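NF-kappa-B inhibitor beta (Mus musculus, PDB 1OY3) inhibits NF-kappa-B by forming a complex with it and trapping it in the cytoplasm. Local coordinates at residues 75-87 against 150-164. Residues are numbered along the deposited sequence; the frame is centred on the assembly and turned at random.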
# COMPACT_ATOMS: atom_id res chain seq x y z
N GLU C 75 -1.34 -9.44 -6.92
CA GLU C 75 -1.16 -8.69 -8.15
C GLU C 75 0.05 -7.77 -8.00
O GLU C 75 0.84 -7.93 -7.07
CB GLU C 75 -2.43 -7.91 -8.49
CG GLU C 75 -3.09 -7.21 -7.33
CD GLU C 75 -2.42 -5.90 -6.99
OE1 GLU C 75 -1.47 -5.89 -6.18
OE2 GLU C 75 -2.85 -4.87 -7.54
N ARG C 76 0.18 -6.80 -8.91
CA ARG C 76 1.30 -5.86 -8.94
C ARG C 76 1.68 -5.18 -7.63
O ARG C 76 2.87 -4.99 -7.37
CB ARG C 76 1.07 -4.78 -9.99
CG ARG C 76 -0.12 -3.88 -9.70
CD ARG C 76 -0.26 -2.81 -10.78
NE ARG C 76 -1.62 -2.27 -10.87
CZ ARG C 76 -2.71 -3.03 -10.95
NH1 ARG C 76 -2.60 -4.36 -10.95
NH2 ARG C 76 -3.90 -2.48 -11.04
N GLY C 77 0.69 -4.79 -6.83
CA GLY C 77 0.97 -4.13 -5.56
C GLY C 77 1.08 -5.08 -4.38
O GLY C 77 1.18 -4.64 -3.22
N GLY C 78 1.09 -6.38 -4.67
CA GLY C 78 1.18 -7.39 -3.63
C GLY C 78 -0.17 -7.63 -2.97
O GLY C 78 -0.25 -8.19 -1.87
N HIS C 79 -1.24 -7.20 -3.64
CA HIS C 79 -2.59 -7.36 -3.10
C HIS C 79 -3.22 -8.71 -3.42
O HIS C 79 -3.26 -9.12 -4.57
CB HIS C 79 -3.52 -6.28 -3.63
CG HIS C 79 -3.05 -4.88 -3.37
ND1 HIS C 79 -3.06 -4.32 -2.11
CD2 HIS C 79 -2.55 -3.94 -4.20
CE1 HIS C 79 -2.59 -3.08 -2.19
NE2 HIS C 79 -2.27 -2.83 -3.44
N THR C 80 -3.71 -9.40 -2.39
CA THR C 80 -4.42 -10.66 -2.60
C THR C 80 -5.83 -10.21 -2.94
O THR C 80 -6.12 -9.00 -2.89
CB THR C 80 -4.53 -11.49 -1.32
OG1 THR C 80 -5.17 -10.70 -0.31
CG2 THR C 80 -3.16 -11.93 -0.83
N ALA C 81 -6.70 -11.16 -3.26
CA ALA C 81 -8.09 -10.85 -3.57
C ALA C 81 -8.73 -10.21 -2.33
O ALA C 81 -9.53 -9.27 -2.45
CB ALA C 81 -8.86 -12.12 -3.95
N LEU C 82 -8.38 -10.71 -1.15
CA LEU C 82 -8.92 -10.16 0.10
C LEU C 82 -8.47 -8.71 0.28
O LEU C 82 -9.22 -7.90 0.78
CB LEU C 82 -8.49 -10.98 1.33
CG LEU C 82 -9.04 -10.45 2.68
CD1 LEU C 82 -10.56 -10.38 2.60
CD2 LEU C 82 -8.60 -11.34 3.86
N HIS C 83 -7.23 -8.41 -0.09
CA HIS C 83 -6.72 -7.04 0.05
C HIS C 83 -7.53 -6.07 -0.78
O HIS C 83 -7.83 -4.97 -0.34
CB HIS C 83 -5.26 -6.91 -0.42
CG HIS C 83 -4.25 -7.20 0.63
ND1 HIS C 83 -3.53 -8.38 0.67
CD2 HIS C 83 -3.81 -6.46 1.68
CE1 HIS C 83 -2.70 -8.35 1.69
NE2 HIS C 83 -2.85 -7.20 2.32
N LEU C 84 -7.86 -6.49 -2.00
CA LEU C 84 -8.62 -5.68 -2.93
C LEU C 84 -10.03 -5.44 -2.41
O LEU C 84 -10.57 -4.34 -2.54
CB LEU C 84 -8.65 -6.34 -4.31
CG LEU C 84 -7.26 -6.51 -4.95
CD1 LEU C 84 -7.36 -7.35 -6.23
CD2 LEU C 84 -6.68 -5.13 -5.26
N ALA C 85 -10.63 -6.47 -1.82
CA ALA C 85 -11.97 -6.35 -1.28
C ALA C 85 -11.97 -5.25 -0.23
O ALA C 85 -12.92 -4.48 -0.14
CB ALA C 85 -12.43 -7.68 -0.65
N CYS C 86 -10.90 -5.19 0.56
CA CYS C 86 -10.81 -4.20 1.63
C CYS C 86 -10.56 -2.78 1.16
O CYS C 86 -10.54 -1.86 1.96
CB CYS C 86 -9.71 -4.59 2.61
SG CYS C 86 -10.00 -6.16 3.40
N ARG C 87 -10.38 -2.61 -0.14
CA ARG C 87 -10.10 -1.28 -0.69
C ARG C 87 -11.37 -0.71 -1.30
O ARG C 87 -11.55 0.50 -1.38
CB ARG C 87 -9.02 -1.38 -1.78
CG ARG C 87 -7.79 -2.16 -1.38
CD ARG C 87 -6.84 -2.30 -2.56
NE ARG C 87 -6.24 -1.03 -2.95
CZ ARG C 87 -5.77 -0.76 -4.17
NH1 ARG C 87 -5.85 -1.68 -5.12
NH2 ARG C 87 -5.21 0.41 -4.42
N GLN C 150 -4.98 -15.93 4.68
CA GLN C 150 -5.30 -14.71 3.94
C GLN C 150 -5.26 -13.50 4.87
O GLN C 150 -4.91 -12.38 4.47
CB GLN C 150 -6.70 -14.79 3.34
CG GLN C 150 -6.91 -15.84 2.25
CD GLN C 150 -8.38 -15.98 1.87
OE1 GLN C 150 -8.95 -15.11 1.20
NE2 GLN C 150 -9.01 -17.06 2.32
N LEU C 151 -5.61 -13.74 6.13
CA LEU C 151 -5.69 -12.71 7.15
C LEU C 151 -4.41 -11.96 7.42
O LEU C 151 -4.43 -10.78 7.73
CB LEU C 151 -6.20 -13.32 8.46
CG LEU C 151 -7.59 -13.95 8.44
CD1 LEU C 151 -7.92 -14.47 9.84
CD2 LEU C 151 -8.63 -12.92 7.97
N GLU C 152 -3.29 -12.65 7.31
CA GLU C 152 -2.03 -11.98 7.59
C GLU C 152 -1.15 -11.81 6.35
O GLU C 152 0.03 -11.51 6.45
CB GLU C 152 -1.31 -12.71 8.72
CG GLU C 152 -2.16 -12.74 10.00
CD GLU C 152 -2.54 -11.35 10.48
OE1 GLU C 152 -3.69 -11.16 10.96
OE2 GLU C 152 -1.69 -10.44 10.39
N ALA C 153 -1.75 -12.00 5.17
CA ALA C 153 -1.02 -11.82 3.93
C ALA C 153 -0.64 -10.33 3.87
O ALA C 153 -1.46 -9.47 4.17
CB ALA C 153 -1.89 -12.20 2.73
N GLU C 154 0.59 -10.02 3.50
CA GLU C 154 0.96 -8.62 3.44
C GLU C 154 1.29 -8.18 2.03
O GLU C 154 1.95 -8.90 1.28
CB GLU C 154 2.14 -8.31 4.39
CG GLU C 154 3.47 -8.91 4.00
CD GLU C 154 4.64 -8.26 4.73
OE1 GLU C 154 5.74 -8.85 4.74
OE2 GLU C 154 4.47 -7.15 5.28
N ASN C 155 0.82 -7.00 1.65
CA ASN C 155 1.11 -6.49 0.33
C ASN C 155 2.47 -5.83 0.37
O ASN C 155 3.15 -5.86 1.41
CB ASN C 155 0.05 -5.48 -0.13
CG ASN C 155 -0.11 -4.32 0.83
OD1 ASN C 155 0.85 -3.87 1.44
ND2 ASN C 155 -1.35 -3.81 0.95
N TYR C 156 2.86 -5.23 -0.75
CA TYR C 156 4.15 -4.58 -0.87
C TYR C 156 4.23 -3.25 -0.10
O TYR C 156 5.30 -2.65 0.01
CB TYR C 156 4.50 -4.40 -2.36
CG TYR C 156 4.53 -5.74 -3.10
CD1 TYR C 156 4.30 -5.81 -4.48
CD2 TYR C 156 4.78 -6.93 -2.42
CE1 TYR C 156 4.33 -7.03 -5.16
CE2 TYR C 156 4.81 -8.15 -3.09
CZ TYR C 156 4.58 -8.20 -4.45
OH TYR C 156 4.60 -9.42 -5.10
N ASP C 157 3.10 -2.81 0.45
CA ASP C 157 3.07 -1.59 1.25
C ASP C 157 3.24 -2.01 2.71
O ASP C 157 3.15 -1.18 3.61
CB ASP C 157 1.72 -0.87 1.11
CG ASP C 157 1.41 -0.48 -0.31
OD1 ASP C 157 2.28 0.12 -0.96
OD2 ASP C 157 0.27 -0.75 -0.77
N GLY C 158 3.46 -3.30 2.93
CA GLY C 158 3.61 -3.82 4.28
C GLY C 158 2.27 -3.89 5.00
O GLY C 158 2.22 -3.99 6.23
N HIS C 159 1.18 -3.85 4.24
CA HIS C 159 -0.17 -3.89 4.82
C HIS C 159 -0.86 -5.23 4.73
O HIS C 159 -0.81 -5.89 3.70
CB HIS C 159 -1.08 -2.89 4.11
CG HIS C 159 -0.75 -1.46 4.40
ND1 HIS C 159 -1.16 -0.43 3.59
CD2 HIS C 159 -0.09 -0.89 5.43
CE1 HIS C 159 -0.78 0.72 4.11
NE2 HIS C 159 -0.12 0.47 5.23
N THR C 160 -1.50 -5.63 5.82
CA THR C 160 -2.27 -6.86 5.84
C THR C 160 -3.68 -6.35 5.55
O THR C 160 -3.90 -5.14 5.53
CB THR C 160 -2.28 -7.50 7.22
OG1 THR C 160 -2.95 -6.62 8.14
CG2 THR C 160 -0.85 -7.74 7.70
N PRO C 161 -4.65 -7.25 5.33
CA PRO C 161 -6.01 -6.78 5.05
C PRO C 161 -6.60 -5.83 6.10
O PRO C 161 -7.26 -4.84 5.76
CB PRO C 161 -6.81 -8.08 4.93
CG PRO C 161 -5.80 -9.00 4.31
CD PRO C 161 -4.55 -8.71 5.13
N LEU C 162 -6.35 -6.12 7.38
CA LEU C 162 -6.90 -5.26 8.44
C LEU C 162 -6.41 -3.82 8.31
O LEU C 162 -7.21 -2.87 8.43
CB LEU C 162 -6.54 -5.81 9.83
CG LEU C 162 -7.16 -5.01 10.99
CD1 LEU C 162 -8.69 -5.01 10.89
CD2 LEU C 162 -6.72 -5.62 12.32
N HIS C 163 -5.11 -3.66 8.08
CA HIS C 163 -4.52 -2.34 7.89
C HIS C 163 -5.30 -1.60 6.82
O HIS C 163 -5.67 -0.44 6.99
CB HIS C 163 -3.07 -2.46 7.43
CG HIS C 163 -2.14 -2.97 8.47
ND1 HIS C 163 -1.09 -3.81 8.19
CD2 HIS C 163 -2.08 -2.73 9.81
CE1 HIS C 163 -0.43 -4.08 9.30
NE2 HIS C 163 -1.01 -3.43 10.29
N VAL C 164 -5.54 -2.28 5.71
CA VAL C 164 -6.28 -1.68 4.60
C VAL C 164 -7.69 -1.31 5.05
O VAL C 164 -8.14 -0.19 4.83
CB VAL C 164 -6.34 -2.65 3.39
CG1 VAL C 164 -6.96 -1.96 2.17
CG2 VAL C 164 -4.93 -3.12 3.04
O HOH W 1 0.16 -10.42 -0.39
O HOH W 2 -7.38 -13.29 -0.70
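Tyr156 N donates to Gly77 O (3.0 Å), joining turns 75-78 and 155-158, while the starts of helices 81-85 and 161-167 pack with the CA atoms of His83 and Pro161 5.1 Å apart. Gly78 CA sits over the Tyr156 ring, 3.4 Å from its centroid, a CH-pi contact; glycine suits this closeness and its positive phi. With chi1 at -88°, CG only roughly anti to the carbonyl carbon, the His83 imidazole swings towards the next repeat. Its NE2 donates to His159 O (2.8 Å) in a bent bond; Asn155 N reaches that oxygen from the opposite face. ND1 accepts from Thr80 N and Thr80 OG1 from His83 N, a capping box; with both nitrogens engaged, the ring's rotation is set. Pro161 CG covers one imidazole face, Asn155 CB the other, off-centre. Leu82 CD2 on Pro161 CG and Cys86 CB on Val164 CG1 fill the buried seam between helices; proline suits a first turn, where its missing N-H costs no helix bond. Asn155 OD1 takes Asp157 N, an Asx turn, and, from the opposite face, His159 N. The Thr-Pro-Leu-His helix start, Thr-Ala-Leu-His in ANK 3, its histidine bonded to the neighbouring turn, is a hallmark of stacked ankyrin repeats.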